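Local atomic coordinates of malonyl CoA-acyl carrier protein transacylase (Burkholderia pseudomallei, PDB entry 3G87), a protein that probably transfers the malonyl group from malonyl-CoA to the thiol of holo acyl carrier protein, releasing free CoA. Residues H196-A208 with E239-W251. Sequence-based numbering, arbitrary orientation.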
# COMPACT_ATOMS: atom_id res chain seq x y z
N HIS A 196 0.27 9.68 -4.35
CA HIS A 196 1.66 9.36 -4.57
C HIS A 196 2.25 10.18 -5.70
O HIS A 196 2.90 9.66 -6.55
CB HIS A 196 1.86 7.84 -4.77
CG HIS A 196 1.64 7.04 -3.52
ND1 HIS A 196 2.50 7.08 -2.46
CD2 HIS A 196 0.63 6.25 -3.14
CE1 HIS A 196 2.04 6.33 -1.49
NE2 HIS A 196 0.90 5.82 -1.88
N SER A 197 1.92 11.47 -5.67
CA SER A 197 2.41 12.49 -6.61
C SER A 197 2.59 13.79 -5.82
O SER A 197 2.32 13.84 -4.62
CB SER A 197 1.40 12.74 -7.75
OG SER A 197 0.32 13.59 -7.31
N LYS A 198 3.03 14.83 -6.52
CA LYS A 198 3.25 16.16 -5.92
C LYS A 198 1.99 16.83 -5.36
O LYS A 198 2.11 17.77 -4.60
CB LYS A 198 3.85 17.12 -6.96
CG LYS A 198 2.96 17.36 -8.21
CD LYS A 198 3.61 18.39 -9.17
CE LYS A 198 3.00 18.25 -10.57
NZ LYS A 198 3.57 19.23 -11.57
N PHE A 199 0.81 16.38 -5.77
CA PHE A 199 -0.43 16.94 -5.24
C PHE A 199 -0.65 16.58 -3.76
O PHE A 199 -1.37 17.27 -3.05
CB PHE A 199 -1.64 16.68 -6.17
CG PHE A 199 -1.45 17.29 -7.56
CD1 PHE A 199 -1.65 18.65 -7.77
CD2 PHE A 199 -0.95 16.52 -8.62
CE1 PHE A 199 -1.42 19.25 -9.03
CE2 PHE A 199 -0.73 17.10 -9.87
CZ PHE A 199 -0.98 18.47 -10.07
N MET A 200 0.01 15.54 -3.29
CA MET A 200 -0.07 15.05 -1.95
C MET A 200 0.87 15.71 -0.98
O MET A 200 0.86 15.42 0.17
CB MET A 200 0.13 13.55 -1.92
CG MET A 200 -1.02 12.78 -2.44
SD MET A 200 -2.64 13.20 -1.86
CE MET A 200 -3.17 13.88 -3.30
N ARG A 201 1.67 16.62 -1.47
CA ARG A 201 2.56 17.35 -0.62
C ARG A 201 1.94 17.98 0.63
O ARG A 201 2.50 17.88 1.65
CB ARG A 201 3.33 18.37 -1.40
CG ARG A 201 4.64 17.90 -1.68
CD ARG A 201 5.35 18.74 -2.66
NE ARG A 201 5.73 18.05 -3.86
CZ ARG A 201 6.56 17.01 -3.91
NH1 ARG A 201 7.11 16.53 -2.80
NH2 ARG A 201 6.84 16.45 -5.09
N PRO A 202 0.81 18.62 0.53
CA PRO A 202 0.20 19.19 1.71
C PRO A 202 -0.28 18.17 2.76
O PRO A 202 -0.04 18.41 3.91
CB PRO A 202 -0.89 20.07 1.15
CG PRO A 202 -0.50 20.35 -0.11
CD PRO A 202 0.27 19.26 -0.66
N ALA A 203 -0.83 17.05 2.32
CA ALA A 203 -1.14 15.94 3.18
C ALA A 203 0.11 15.42 3.84
O ALA A 203 0.10 15.17 5.01
CB ALA A 203 -1.82 14.86 2.43
N GLN A 204 1.17 15.26 3.05
CA GLN A 204 2.44 14.77 3.54
C GLN A 204 2.99 15.61 4.67
O GLN A 204 3.40 15.07 5.64
CB GLN A 204 3.47 14.68 2.44
CG GLN A 204 4.83 14.40 2.84
CD GLN A 204 5.75 14.28 1.67
OE1 GLN A 204 6.42 15.20 1.31
NE2 GLN A 204 5.77 13.13 1.07
N GLN A 205 3.00 16.92 4.50
CA GLN A 205 3.48 17.80 5.53
C GLN A 205 2.58 17.79 6.73
O GLN A 205 3.05 17.77 7.82
CB GLN A 205 3.71 19.22 5.03
CG GLN A 205 4.79 19.38 3.99
CD GLN A 205 5.97 18.44 4.15
OE1 GLN A 205 6.69 18.49 5.12
NE2 GLN A 205 6.16 17.58 3.18
N ALA A 206 1.28 17.79 6.50
CA ALA A 206 0.34 17.72 7.62
C ALA A 206 0.58 16.41 8.36
O ALA A 206 0.54 16.39 9.61
CB ALA A 206 -1.13 17.82 7.14
N PHE A 207 0.88 15.33 7.61
CA PHE A 207 1.01 14.00 8.22
C PHE A 207 2.32 13.91 8.98
O PHE A 207 2.36 13.34 10.05
CB PHE A 207 0.97 12.88 7.17
CG PHE A 207 1.10 11.50 7.77
CD1 PHE A 207 0.04 10.94 8.51
CD2 PHE A 207 2.28 10.78 7.62
CE1 PHE A 207 0.14 9.70 9.09
CE2 PHE A 207 2.40 9.48 8.22
CZ PHE A 207 1.32 8.96 8.97
N ALA A 208 3.38 14.49 8.42
CA ALA A 208 4.68 14.52 9.09
C ALA A 208 4.55 15.26 10.44
O ALA A 208 5.23 14.94 11.40
CB ALA A 208 5.73 15.22 8.21
N GLU A 239 10.60 9.61 9.07
CA GLU A 239 11.01 10.18 7.81
C GLU A 239 10.46 9.37 6.62
O GLU A 239 9.81 9.90 5.74
CB GLU A 239 12.52 10.32 7.76
CG GLU A 239 13.06 11.03 6.56
CD GLU A 239 14.55 10.81 6.33
OE1 GLU A 239 14.96 10.11 5.38
OE2 GLU A 239 15.33 11.37 7.10
N GLY A 240 10.70 8.06 6.62
CA GLY A 240 10.31 7.21 5.53
C GLY A 240 8.85 7.15 5.33
O GLY A 240 8.34 7.08 4.25
N LEU A 241 8.16 7.23 6.44
CA LEU A 241 6.75 7.05 6.46
C LEU A 241 6.10 8.23 5.85
O LEU A 241 5.16 8.11 5.16
CB LEU A 241 6.32 6.86 7.90
CG LEU A 241 4.96 6.23 8.07
CD1 LEU A 241 4.74 5.19 7.05
CD2 LEU A 241 4.65 5.77 9.42
N ALA A 242 6.64 9.40 6.14
CA ALA A 242 6.05 10.64 5.68
C ALA A 242 6.35 10.86 4.22
O ALA A 242 5.51 11.16 3.45
CB ALA A 242 6.55 11.72 6.43
N GLN A 243 7.58 10.71 3.82
CA GLN A 243 7.92 10.85 2.44
C GLN A 243 7.12 9.93 1.52
O GLN A 243 6.87 10.26 0.41
CB GLN A 243 9.42 10.68 2.32
CG GLN A 243 10.08 11.68 1.44
CD GLN A 243 9.95 13.11 1.87
OE1 GLN A 243 10.11 13.46 3.04
NE2 GLN A 243 9.72 13.98 0.92
N GLN A 244 6.70 8.81 2.04
CA GLN A 244 5.92 7.81 1.32
C GLN A 244 4.73 8.38 0.53
O GLN A 244 4.51 8.02 -0.57
CB GLN A 244 5.48 6.73 2.32
CG GLN A 244 5.14 5.41 1.77
CD GLN A 244 3.75 4.96 2.15
OE1 GLN A 244 2.85 5.71 2.08
NE2 GLN A 244 3.61 3.77 2.55
N ILE A 245 4.01 9.30 1.14
CA ILE A 245 2.79 9.88 0.64
C ILE A 245 2.87 10.63 -0.68
O ILE A 245 2.00 10.53 -1.47
CB ILE A 245 2.14 10.78 1.74
CG1 ILE A 245 1.36 9.96 2.72
CG2 ILE A 245 1.27 11.81 1.17
CD1 ILE A 245 1.27 10.56 4.02
N ALA A 246 3.92 11.39 -0.89
CA ALA A 246 4.07 12.13 -2.11
C ALA A 246 5.04 11.52 -3.14
O ALA A 246 5.30 12.10 -4.14
CB ALA A 246 4.41 13.55 -1.83
N SER A 247 5.53 10.33 -2.85
CA SER A 247 6.53 9.66 -3.63
C SER A 247 5.94 8.46 -4.33
O SER A 247 5.02 7.92 -3.87
CB SER A 247 7.64 9.22 -2.72
OG SER A 247 8.51 10.25 -2.47
N PRO A 248 6.49 8.02 -5.44
CA PRO A 248 5.96 6.76 -6.03
C PRO A 248 6.24 5.52 -5.20
O PRO A 248 7.23 5.44 -4.45
CB PRO A 248 6.64 6.67 -7.42
CG PRO A 248 7.66 7.76 -7.45
CD PRO A 248 7.40 8.76 -6.35
N VAL A 249 5.36 4.57 -5.30
CA VAL A 249 5.47 3.36 -4.53
C VAL A 249 6.33 2.45 -5.36
O VAL A 249 5.97 2.09 -6.51
CB VAL A 249 4.11 2.71 -4.32
CG1 VAL A 249 4.26 1.29 -3.78
CG2 VAL A 249 3.24 3.55 -3.39
N ARG A 250 7.45 2.04 -4.80
CA ARG A 250 8.38 1.27 -5.65
C ARG A 250 8.29 -0.19 -5.31
O ARG A 250 9.25 -0.81 -4.83
CB ARG A 250 9.79 1.81 -5.52
CG ARG A 250 9.96 3.13 -6.34
CD ARG A 250 11.21 3.92 -5.88
NE ARG A 250 12.46 3.34 -6.34
CZ ARG A 250 13.66 3.71 -5.90
NH1 ARG A 250 13.77 4.62 -4.95
NH2 ARG A 250 14.76 3.13 -6.38
N TRP A 251 7.14 -0.75 -5.61
CA TRP A 251 6.82 -2.11 -5.36
C TRP A 251 7.69 -3.17 -6.03
O TRP A 251 8.18 -4.04 -5.36
CB TRP A 251 5.35 -2.38 -5.56
CG TRP A 251 5.00 -3.67 -5.06
CD1 TRP A 251 4.75 -4.77 -5.79
CD2 TRP A 251 4.95 -4.07 -3.72
NE1 TRP A 251 4.52 -5.80 -5.02
CE2 TRP A 251 4.63 -5.42 -3.72
CE3 TRP A 251 5.11 -3.42 -2.50
CZ2 TRP A 251 4.47 -6.13 -2.57
CZ3 TRP A 251 4.96 -4.11 -1.37
CH2 TRP A 251 4.64 -5.46 -1.40
O HOH W 1 -0.55 9.10 -1.19
O HOH W 2 8.06 12.76 -1.00
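His196 is held by residues 244-249. Its one ND1-H is shared between Gln244 O (2.9 Å from ND1) and Ser247 O (3.0 Å), two weak, bent hydrogen bonds, both near the ring plane. With CG anti to the carbonyl carbon (chi1 -70°), one face of the imidazole is covered by Val249 CG2, 3.5 Å from the ring centroid in a CH-pi contact; a water lies over the opposite face and donates to Ile245 O. This end is tightly packed: His196 CA also makes a CA-H...O contact with Ile245 O at 3.3 Å. Farther along, Ile245 wedges between Met200 and Phe207, its CG2 against Met200 CB and its CD1 3.7 Å from Phe207 CD2. At the inner border, Gln204 NE2 of the extended, buried side chain makes a weak hydrogen bond to Ala242 O (3.1 Å). Arg201 and Gln243 mark the looser, open side: a second water joins Gln204 NE2 to Gln243 NE2 and Ser247 OG, and Ala246 CB lies over one face of the Arg201 guanidinium. The axes of segments 201-208 and 239-243 run roughly antiparallel (152°) and come within 9.2 Å. Bonded through NE2 to Ser92 OG, in what appears to be the GxSxG nucleophile elbow, His196 is placed like the histidine of the transacylase Ser-His dyad.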